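Protein adenylyltransferase (Bartonella henselae str. Houston-1, PDB 5NH2) transfers AMP from ATP to tyrosine or threonine residues of host target proteins, this chain holding its Fic domain and the adjoining intracellular delivery domain. Local coordinates at residues H9-P14 with F83-G88; N21-K26 with L32-H37; H62-L67 with F72-Y77. All coordinates share one frame; numbering follows the deposited sequence.

Contact 1 (H9-P14 with F83-G88)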
loop_
_atom_site.group_PDB
_atom_site.type_symbol
_atom_site.label_atom_id
_atom_site.label_comp_id
_atom_site.label_asym_id
_atom_site.label_seq_id
_atom_site.Cartn_x
_atom_site.Cartn_y
_atom_site.Cartn_z
ATOM N N HIS A 9 -23.037 -0.395 -15.529
ATOM C CA HIS A 9 -22.505 -0.628 -16.860
ATOM C C HIS A 9 -21.996 0.652 -17.500
ATOM O O HIS A 9 -21.146 0.594 -18.396
ATOM C CB HIS A 9 -23.584 -1.253 -17.756
ATOM C CG HIS A 9 -23.961 -2.654 -17.377
ATOM N ND1 HIS A 9 -24.164 -3.048 -16.072
ATOM C CD2 HIS A 9 -24.195 -3.750 -18.140
ATOM C CE1 HIS A 9 -24.497 -4.327 -16.044
ATOM N NE2 HIS A 9 -24.522 -4.776 -17.286
ATOM N N HIS A 10 -22.540 1.817 -17.112
ATOM C CA HIS A 10 -22.149 3.057 -17.776
ATOM C C HIS A 10 -20.712 3.490 -17.469
ATOM O O HIS A 10 -20.235 4.446 -18.097
ATOM C CB HIS A 10 -23.135 4.180 -17.413
ATOM C CG HIS A 10 -24.458 4.070 -18.119
ATOM N ND1 HIS A 10 -25.598 4.698 -17.667
ATOM C CD2 HIS A 10 -24.812 3.419 -19.255
ATOM C CE1 HIS A 10 -26.595 4.435 -18.490
ATOM N NE2 HIS A 10 -26.147 3.662 -19.461
ATOM N N TYR A 11 -20.023 2.829 -16.523
ATOM C CA TYR A 11 -18.601 3.110 -16.272
ATOM C C TYR A 11 -17.651 2.577 -17.370
ATOM O O TYR A 11 -16.513 3.054 -17.467
ATOM C CB TYR A 11 -18.181 2.503 -14.928
ATOM C CG TYR A 11 -18.507 3.296 -13.665
ATOM C CD1 TYR A 11 -17.810 4.452 -13.353
ATOM C CD2 TYR A 11 -19.447 2.823 -12.732
ATOM C CE1 TYR A 11 -18.076 5.183 -12.180
ATOM C CE2 TYR A 11 -19.726 3.556 -11.546
ATOM C CZ TYR A 11 -19.025 4.722 -11.269
ATOM O OH TYR A 11 -19.271 5.448 -10.103
ATOM N N VAL A 12 -18.077 1.600 -18.189
ATOM C CA VAL A 12 -17.223 0.946 -19.178
ATOM C C VAL A 12 -17.703 1.219 -20.602
ATOM O O VAL A 12 -18.887 1.475 -20.864
ATOM C CB VAL A 12 -17.168 -0.574 -18.933
ATOM C CG1 VAL A 12 -16.682 -0.865 -17.497
ATOM C CG2 VAL A 12 -18.557 -1.165 -19.187
ATOM N N TYR A 13 -16.768 1.133 -21.541
ATOM C CA TYR A 13 -17.144 1.264 -22.935
ATOM C C TYR A 13 -18.063 0.097 -23.317
ATOM O O TYR A 13 -17.774 -1.055 -22.967
ATOM C CB TYR A 13 -15.917 1.309 -23.850
ATOM C CG TYR A 13 -15.044 2.508 -23.646
ATOM C CD1 TYR A 13 -13.800 2.379 -23.083
ATOM C CD2 TYR A 13 -15.470 3.773 -24.007
ATOM C CE1 TYR A 13 -12.966 3.484 -22.891
ATOM C CE2 TYR A 13 -14.668 4.902 -23.778
ATOM C CZ TYR A 13 -13.401 4.746 -23.234
ATOM O OH TYR A 13 -12.588 5.836 -22.996
ATOM N N PRO A 14 -19.169 0.361 -24.009
ATOM C CA PRO A 14 -20.022 -0.741 -24.473
ATOM C C PRO A 14 -19.216 -1.832 -25.160
ATOM O O PRO A 14 -18.256 -1.557 -25.890
ATOM C CB PRO A 14 -20.977 -0.040 -25.442
ATOM C CG PRO A 14 -21.115 1.324 -24.855
ATOM C CD PRO A 14 -19.779 1.672 -24.264
ATOM N N PHE A 83 -22.817 9.599 -11.085
ATOM C CA PHE A 83 -21.881 10.447 -11.815
ATOM C C PHE A 83 -22.268 10.497 -13.288
ATOM O O PHE A 83 -22.475 9.456 -13.914
ATOM C CB PHE A 83 -20.416 9.963 -11.666
ATOM C CG PHE A 83 -19.423 10.754 -12.511
ATOM C CD1 PHE A 83 -18.754 11.854 -11.988
ATOM C CD2 PHE A 83 -19.179 10.417 -13.837
ATOM C CE1 PHE A 83 -17.870 12.605 -12.782
ATOM C CE2 PHE A 83 -18.283 11.165 -14.619
ATOM C CZ PHE A 83 -17.642 12.251 -14.095
ATOM N N THR A 84 -22.307 11.695 -13.849
ATOM C CA THR A 84 -22.692 11.876 -15.240
ATOM C C THR A 84 -21.474 12.233 -16.084
ATOM O O THR A 84 -20.880 13.301 -15.908
ATOM C CB THR A 84 -23.766 12.950 -15.378
ATOM O OG1 THR A 84 -24.956 12.504 -14.729
ATOM C CG2 THR A 84 -24.068 13.203 -16.892
ATOM N N PHE A 85 -21.137 11.351 -17.018
ATOM C CA PHE A 85 -20.002 11.526 -17.907
ATOM C C PHE A 85 -20.237 12.662 -18.912
ATOM O O PHE A 85 -21.370 13.012 -19.257
ATOM C CB PHE A 85 -19.742 10.218 -18.664
ATOM C CG PHE A 85 -19.105 9.129 -17.824
ATOM C CD1 PHE A 85 -17.716 8.956 -17.819
ATOM C CD2 PHE A 85 -19.889 8.284 -17.038
ATOM C CE1 PHE A 85 -17.107 7.947 -17.055
ATOM C CE2 PHE A 85 -19.293 7.280 -16.262
ATOM C CZ PHE A 85 -17.897 7.109 -16.277
ATOM N N ALA A 86 -19.142 13.214 -19.427
ATOM C CA ALA A 86 -19.285 14.193 -20.506
ATOM C C ALA A 86 -20.049 13.634 -21.696
ATOM O O ALA A 86 -20.601 14.419 -22.470
ATOM C CB ALA A 86 -17.921 14.705 -20.975
ATOM N N ASP A 87 -20.137 12.303 -21.848
ATOM C CA ASP A 87 -20.908 11.720 -22.955
ATOM C C ASP A 87 -22.413 11.645 -22.701
ATOM O O ASP A 87 -23.133 11.148 -23.563
ATOM C CB ASP A 87 -20.389 10.311 -23.304
ATOM C CG ASP A 87 -20.572 9.282 -22.163
ATOM O OD1 ASP A 87 -21.454 9.439 -21.311
ATOM O OD2 ASP A 87 -19.825 8.274 -22.132
ATOM N N GLY A 88 -22.900 12.051 -21.523
ATOM C CA GLY A 88 -24.304 12.075 -21.226
ATOM C C GLY A 88 -24.808 10.953 -20.330
ATOM O O GLY A 88 -25.891 11.096 -19.747
#
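The ring of Phe85 meets Tyr11 at its rim: Tyr11 CD1 lies close to the plane of the phenyl ring, 4.0 Å from Phe85 CZ. One face of Phe85 is taken by its own neighbour two residues back, for Phe83 CE2 sits 3.8 Å above the plane, over the ring centre, while the Phe83 ring in turn offers its edge to Phe85 CG. Tyr11 and Phe85 cross at about a right angle, and contact between them is confined to the ring edge of Phe85, without face-to-face overlap. Phe85 CG stands anti to its carbonyl carbon (chi1 -74°), which directs the ring across to the 3-10 turn of residues 9-11. There it also reaches backbone: His10 O comes within 3.5 Å of Phe85 CE2, an oblique approach by a carbonyl whose hydrogen bond is made with Lys20 NZ. Lys20, outside both segments, also forms a cation-pi pair with Phe85 and a salt bridge with Asp87, so its ammonium group ties together the carbonyl, the ring and the carboxylate. No hydrogen bond joins the two segments directly. Tyr11 also meets Trp74 edge-to-face, and the imidazole of His10 is hydrogen-bonded through ND1 to Thr90 O. Beyond Phe85 the chain reverses in a type I turn closed by the bond from Gly88 N to Phe85 O (2.9 Å). Strands 83-84 and 90-91 flank that turn as a two-stranded antiparallel hairpin, which matches the beta-hairpin flap beside the active site of Fic enzymes. Phe85 and Ala86 probably contact ATP, as in related enzymes, and Tyr11 thus packs an N-terminal 3-10 turn against the part of the flap that probably faces the nucleotide.

Contact 2 (N21-K26 with L32-H37)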
loop_
_atom_site.group_PDB
_atom_site.type_symbol
_atom_site.label_atom_id
_atom_site.label_comp_id
_atom_site.label_asym_id
_atom_site.label_seq_id
_atom_site.Cartn_x
_atom_site.Cartn_y
_atom_site.Cartn_z
ATOM N N ASN A 21 -12.187 6.349 -19.994
ATOM C CA ASN A 21 -11.070 7.139 -19.492
ATOM C C ASN A 21 -10.830 8.343 -20.392
ATOM O O ASN A 21 -11.291 8.399 -21.535
ATOM C CB ASN A 21 -9.781 6.297 -19.384
ATOM C CG ASN A 21 -9.459 5.543 -20.685
ATOM O OD1 ASN A 21 -8.821 6.078 -21.596
ATOM N ND2 ASN A 21 -9.929 4.307 -20.773
ATOM N N LYS A 22 -10.043 9.287 -19.867
ATOM C CA LYS A 22 -9.717 10.517 -20.582
ATOM C C LYS A 22 -8.798 10.322 -21.806
ATOM O O LYS A 22 -8.711 11.236 -22.638
ATOM C CB LYS A 22 -9.094 11.515 -19.587
ATOM C CG LYS A 22 -10.102 12.217 -18.645
ATOM C CD LYS A 22 -9.368 12.986 -17.537
ATOM C CE LYS A 22 -10.195 14.077 -16.899
ATOM N NZ LYS A 22 -10.275 15.265 -17.802
ATOM N N TYR A 23 -8.098 9.182 -21.946
ATOM C CA TYR A 23 -7.282 8.950 -23.150
ATOM C C TYR A 23 -8.071 8.338 -24.294
ATOM O O TYR A 23 -7.597 8.358 -25.443
ATOM C CB TYR A 23 -6.094 8.017 -22.845
ATOM C CG TYR A 23 -5.564 8.112 -21.415
ATOM C CD1 TYR A 23 -4.907 9.266 -20.983
ATOM C CD2 TYR A 23 -5.708 7.061 -20.505
ATOM C CE1 TYR A 23 -4.420 9.386 -19.718
ATOM C CE2 TYR A 23 -5.225 7.191 -19.185
ATOM C CZ TYR A 23 -4.576 8.370 -18.819
ATOM O OH TYR A 23 -4.072 8.579 -17.570
ATOM N N GLY A 24 -9.258 7.782 -24.021
ATOM C CA GLY A 24 -9.966 7.018 -25.041
ATOM C C GLY A 24 -9.363 5.662 -25.383
ATOM O O GLY A 24 -9.666 5.117 -26.450
ATOM N N ILE A 25 -8.552 5.076 -24.499
ATOM C CA ILE A 25 -8.038 3.724 -24.706
ATOM C C ILE A 25 -9.137 2.721 -24.351
ATOM O O ILE A 25 -9.517 2.587 -23.181
ATOM C CB ILE A 25 -6.774 3.470 -23.868
ATOM C CG1 ILE A 25 -5.738 4.587 -24.086
ATOM C CG2 ILE A 25 -6.149 2.090 -24.213
ATOM C CD1 ILE A 25 -5.400 4.791 -25.509
ATOM N N LYS A 26 -9.621 1.981 -25.359
ATOM C CA LYS A 26 -10.512 0.849 -25.111
ATOM C C LYS A 26 -9.763 -0.477 -24.926
ATOM O O LYS A 26 -10.332 -1.424 -24.366
ATOM C CB LYS A 26 -11.533 0.718 -26.256
ATOM C CG LYS A 26 -12.102 2.058 -26.744
ATOM C CD LYS A 26 -13.515 1.980 -27.302
ATOM C CE LYS A 26 -13.541 1.582 -28.765
ATOM N NZ LYS A 26 -14.933 1.197 -29.207
ATOM N N LEU A 32 -4.206 0.232 -18.824
ATOM C CA LEU A 32 -3.570 -0.020 -17.531
ATOM C C LEU A 32 -2.173 0.581 -17.453
ATOM O O LEU A 32 -1.802 1.156 -16.429
ATOM C CB LEU A 32 -3.495 -1.515 -17.255
ATOM C CG LEU A 32 -4.770 -2.306 -16.981
ATOM C CD1 LEU A 32 -4.460 -3.788 -16.846
ATOM C CD2 LEU A 32 -5.448 -1.790 -15.735
ATOM N N GLU A 33 -1.372 0.430 -18.513
ATOM C CA GLU A 33 -0.015 0.973 -18.520
ATOM C C GLU A 33 -0.013 2.499 -18.453
ATOM O O GLU A 33 0.803 3.089 -17.722
ATOM C CB GLU A 33 0.727 0.483 -19.764
ATOM C CG GLU A 33 1.117 -0.986 -19.728
ATOM C CD GLU A 33 1.752 -1.462 -21.029
ATOM O OE1 GLU A 33 1.661 -0.767 -22.060
ATOM O OE2 GLU A 33 2.368 -2.535 -21.020
ATOM N N LYS A 34 -0.942 3.154 -19.174
ATOM C CA LYS A 34 -0.976 4.615 -19.176
ATOM C C LYS A 34 -1.573 5.186 -17.883
ATOM O O LYS A 34 -1.036 6.160 -17.324
ATOM C CB LYS A 34 -1.734 5.128 -20.409
ATOM C CG LYS A 34 -1.859 6.672 -20.487
ATOM C CD LYS A 34 -0.505 7.343 -20.831
ATOM C CE LYS A 34 -0.464 8.756 -20.245
ATOM N NZ LYS A 34 0.651 9.616 -20.710
ATOM N N CYS A 35 -2.708 4.631 -17.410
ATOM C CA CYS A 35 -3.199 4.990 -16.075
ATOM C C CYS A 35 -2.125 4.742 -14.996
ATOM O O CYS A 35 -1.922 5.573 -14.109
ATOM C CB CYS A 35 -4.488 4.219 -15.746
ATOM S SG CYS A 35 -5.055 4.413 -13.961
ATOM N N SER A 36 -1.403 3.630 -15.076
ATOM C CA SER A 36 -0.360 3.384 -14.081
ATOM C C SER A 36 0.718 4.447 -14.135
ATOM O O SER A 36 1.238 4.867 -13.093
ATOM C CB SER A 36 0.281 2.019 -14.304
ATOM O OG SER A 36 -0.418 1.109 -13.514
ATOM N N HIS A 37 1.071 4.864 -15.353
ATOM C CA HIS A 37 2.160 5.806 -15.573
ATOM C C HIS A 37 1.809 7.177 -15.018
ATOM O O HIS A 37 2.610 7.791 -14.274
ATOM C CB HIS A 37 2.448 5.869 -17.070
ATOM C CG HIS A 37 3.431 6.922 -17.468
ATOM N ND1 HIS A 37 4.732 6.626 -17.805
ATOM C CD2 HIS A 37 3.284 8.253 -17.653
ATOM C CE1 HIS A 37 5.352 7.735 -18.161
ATOM N NE2 HIS A 37 4.495 8.735 -18.079
#
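Tyr23 lays one face of its ring over the aliphatic chain of Lys34. Lys34 CG is the atom beneath it, 3.6 Å from the ring centroid and only 11° off the ring normal, a well-centred CH-pi contact. Lys34 CG comes equally close to Tyr23 CZ and CE2, 3.6 Å from each, while Lys34 CE passes farther out, 4.0 Å from Tyr23 CE1. The lysine gets there with CG anti to the backbone N and a bend at chi2 of 72° that folds its outer chain along the ring. The ammonium group continues to Asp38 in a long, weak ion pair. The phenol oxygen is held by two partners, Tyr23 OH being hydrogen-bonded to Asp38 OD2 and to Thr71 OG1, and it lies 4.0 Å from Cys35 CA. The loop that carries Tyr23 packs back on the first long helix of the chain, residues 28-46, and its Asn21-Gly24 portion is a type I beta turn. Cys35 of that helix is about 5 Å, side chain to side chain, from Arg159 of the ATP site, so the loop packs on a helix bordering the Fic active site. Asn21 staples this loop from within. Its OD1 takes the N-H of Ile25 in the carbonyl plane, on a lone pair, and more weakly that of Tyr23, while Asn21 ND2 gives an almost straight bond (176°) to Ile25 O, 3.0 Å away and in the plane of the amide. The partner protein, the antitoxin homologue, covers another side of the helix, its Thr43 and Met64 hydrogen-bonded to the two imidazole nitrogens of His37.

Contact 3 (H62-L67 with F72-Y77)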
loop_
_atom_site.group_PDB
_atom_site.type_symbol
_atom_site.label_atom_id
_atom_site.label_comp_id
_atom_site.label_asym_id
_atom_site.label_seq_id
_atom_site.Cartn_x
_atom_site.Cartn_y
_atom_site.Cartn_z
ATOM N N HIS A 62 -9.810 14.044 -1.987
ATOM C CA HIS A 62 -8.747 14.858 -2.584
ATOM C C HIS A 62 -7.560 13.987 -3.037
ATOM O O HIS A 62 -7.068 14.119 -4.163
ATOM C CB HIS A 62 -8.293 15.929 -1.567
ATOM C CG HIS A 62 -7.044 16.672 -1.960
ATOM N ND1 HIS A 62 -7.051 17.747 -2.828
ATOM C CD2 HIS A 62 -5.750 16.510 -1.581
ATOM C CE1 HIS A 62 -5.816 18.199 -2.988
ATOM N NE2 HIS A 62 -5.007 17.459 -2.248
ATOM N N ILE A 63 -7.119 13.056 -2.195
ATOM C CA ILE A 63 -6.085 12.099 -2.614
ATOM C C ILE A 63 -6.494 11.326 -3.889
ATOM O O ILE A 63 -5.722 11.244 -4.861
ATOM C CB ILE A 63 -5.769 11.140 -1.459
ATOM C CG1 ILE A 63 -5.021 11.869 -0.364
ATOM C CG2 ILE A 63 -4.969 9.992 -1.957
ATOM C CD1 ILE A 63 -4.852 10.968 0.817
ATOM N N HIS A 64 -7.702 10.723 -3.885
ATOM C CA HIS A 64 -8.156 9.969 -5.062
ATOM C C HIS A 64 -8.211 10.884 -6.289
ATOM O O HIS A 64 -7.783 10.507 -7.396
ATOM C CB HIS A 64 -9.524 9.322 -4.768
ATOM C CG HIS A 64 -10.021 8.395 -5.842
ATOM N ND1 HIS A 64 -10.706 8.839 -6.955
ATOM C CD2 HIS A 64 -9.953 7.039 -5.960
ATOM C CE1 HIS A 64 -11.003 7.808 -7.727
ATOM N NE2 HIS A 64 -10.574 6.700 -7.137
ATOM N N GLN A 65 -8.648 12.128 -6.079
ATOM C CA GLN A 65 -8.734 13.090 -7.160
ATOM C C GLN A 65 -7.352 13.436 -7.711
ATOM O O GLN A 65 -7.195 13.622 -8.921
ATOM C CB GLN A 65 -9.432 14.344 -6.684
ATOM C CG GLN A 65 -9.832 15.266 -7.836
ATOM C CD GLN A 65 -9.585 16.724 -7.517
ATOM O OE1 GLN A 65 -8.442 17.140 -7.280
ATOM N NE2 GLN A 65 -10.651 17.517 -7.507
ATOM N N GLN A 66 -6.338 13.536 -6.855
ATOM C CA GLN A 66 -5.027 13.884 -7.398
ATOM C C GLN A 66 -4.425 12.678 -8.114
ATOM O O GLN A 66 -3.814 12.830 -9.178
ATOM C CB GLN A 66 -4.092 14.430 -6.301
ATOM C CG GLN A 66 -4.582 15.807 -5.761
ATOM C CD GLN A 66 -4.547 16.913 -6.805
ATOM O OE1 GLN A 66 -5.577 17.479 -7.167
ATOM N NE2 GLN A 66 -3.357 17.220 -7.298
ATOM N N LEU A 67 -4.667 11.466 -7.601
ATOM C CA LEU A 67 -4.053 10.292 -8.241
ATOM C C LEU A 67 -4.606 10.074 -9.646
ATOM O O LEU A 67 -3.856 9.708 -10.556
ATOM C CB LEU A 67 -4.220 9.002 -7.391
ATOM C CG LEU A 67 -3.597 8.966 -5.978
ATOM C CD1 LEU A 67 -3.849 7.650 -5.239
ATOM C CD2 LEU A 67 -2.095 9.343 -5.948
ATOM N N PHE A 72 -9.594 9.460 -15.088
ATOM C CA PHE A 72 -11.055 9.350 -14.985
ATOM C C PHE A 72 -11.716 10.711 -14.776
ATOM O O PHE A 72 -11.252 11.525 -13.972
ATOM C CB PHE A 72 -11.489 8.424 -13.813
ATOM C CG PHE A 72 -10.840 7.042 -13.825
ATOM C CD1 PHE A 72 -11.012 6.163 -14.909
ATOM C CD2 PHE A 72 -10.075 6.629 -12.760
ATOM C CE1 PHE A 72 -10.409 4.938 -14.917
ATOM C CE2 PHE A 72 -9.466 5.406 -12.766
ATOM C CZ PHE A 72 -9.627 4.549 -13.824
ATOM N N GLU A 73 -12.840 10.927 -15.459
ATOM C CA GLU A 73 -13.675 12.091 -15.176
ATOM C C GLU A 73 -14.175 12.099 -13.720
ATOM O O GLU A 73 -14.351 13.165 -13.134
ATOM C CB GLU A 73 -14.861 12.144 -16.152
ATOM C CG GLU A 73 -14.497 12.452 -17.614
ATOM C CD GLU A 73 -15.696 12.370 -18.571
ATOM O OE1 GLU A 73 -15.563 11.682 -19.612
ATOM O OE2 GLU A 73 -16.761 12.985 -18.287
ATOM N N TRP A 74 -14.370 10.933 -13.111
ATOM C CA TRP A 74 -14.906 10.826 -11.758
ATOM C C TRP A 74 -13.817 10.764 -10.664
ATOM O O TRP A 74 -14.082 10.251 -9.564
ATOM C CB TRP A 74 -15.853 9.637 -11.668
ATOM C CG TRP A 74 -15.293 8.372 -12.279
ATOM C CD1 TRP A 74 -15.450 7.937 -13.602
ATOM C CD2 TRP A 74 -14.508 7.371 -11.613
ATOM N NE1 TRP A 74 -14.818 6.741 -13.769
ATOM C CE2 TRP A 74 -14.227 6.357 -12.582
ATOM C CE3 TRP A 74 -14.029 7.220 -10.301
ATOM C CZ2 TRP A 74 -13.455 5.197 -12.282
ATOM C CZ3 TRP A 74 -13.263 6.042 -9.982
ATOM C CH2 TRP A 74 -12.989 5.046 -10.977
ATOM N N ALA A 75 -12.577 11.139 -10.978
ATOM C CA ALA A 75 -11.540 11.171 -9.948
ATOM C C ALA A 75 -12.061 11.920 -8.724
ATOM O O ALA A 75 -12.567 13.038 -8.839
ATOM C CB ALA A 75 -10.270 11.851 -10.479
ATOM N N GLY A 76 -11.985 11.277 -7.557
ATOM C CA GLY A 76 -12.523 11.870 -6.341
ATOM C C GLY A 76 -14.016 11.703 -6.080
ATOM O O GLY A 76 -14.504 12.242 -5.085
ATOM N N TYR A 77 -14.773 11.007 -6.932
ATOM C CA TYR A 77 -16.190 10.771 -6.653
ATOM C C TYR A 77 -16.423 9.347 -6.124
ATOM O O TYR A 77 -15.806 8.374 -6.585
ATOM C CB TYR A 77 -17.069 11.026 -7.893
ATOM C CG TYR A 77 -17.142 12.494 -8.379
ATOM C CD1 TYR A 77 -16.019 13.126 -8.920
ATOM C CD2 TYR A 77 -18.346 13.216 -8.357
ATOM C CE1 TYR A 77 -16.082 14.441 -9.390
ATOM C CE2 TYR A 77 -18.408 14.514 -8.826
ATOM C CZ TYR A 77 -17.264 15.122 -9.338
ATOM O OH TYR A 77 -17.311 16.418 -9.810
#
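His64, Ala75 and Gly76 carry most of the buried surface. His64 ND1 receives the N-H of Gly76 at 2.8 Å, nearly straight at 164° and with the donor near the imidazole plane, so the ring meets the loop backbone with its edge. A first torsion placing CG anti to the helix backbone N (chi1 -173°) sends the ring out to the loop. At the other ring nitrogen, NE2 bonds to Glu155 O of the ATP site; held at both nitrogens, the imidazole has its rotation fixed. It also touches Trp74 rim to rim, His64 CE1 lying 3.6 Å from Trp74 CZ3, with the planes 26° apart. Gly76, without a side chain, lets the loop backbone lie directly against the helix, its CA 4.0 Å from Gln65 CB. Ala75 CB rests 3.9 Å from Gln65 CA, and the carbonyl of Ala75 meets Gln65 CG. Two overlapping beta turns, type I over Phe72-Ala75 and type II over Trp74-Tyr77, fold this loop of the Fic domain back along helix 57-68. Phe153 stacks on His64, Thr160 of helix 157-171 adjoins it, and the loop runs on to strand 83-84.

Contacts 1 and 3 are buried, contact 1 peripherally, its centre about 29 Å from the chain's centre against about 18 Å for contact 3; contact 2 is partly buried, on helix 28-46 beside the partner protein. All three lie on the same side of the chain's centre. The backbone N-H of Asn21 is hydrogen-bonded to Tyr13 OH, and that of Ala86 to Glu73 OE2. Contact 2 meets contact 3 more lightly, through Lys22 and Phe72. Across their segments, contact 1 relies on an aromatic edge, contact 2 on a lysine chain under a ring, and contact 3 on a backbone-to-imidazole hydrogen bond. Contacts 2 and 3 each fold a loop onto an adjacent helix; contact 1 spans distant sequence.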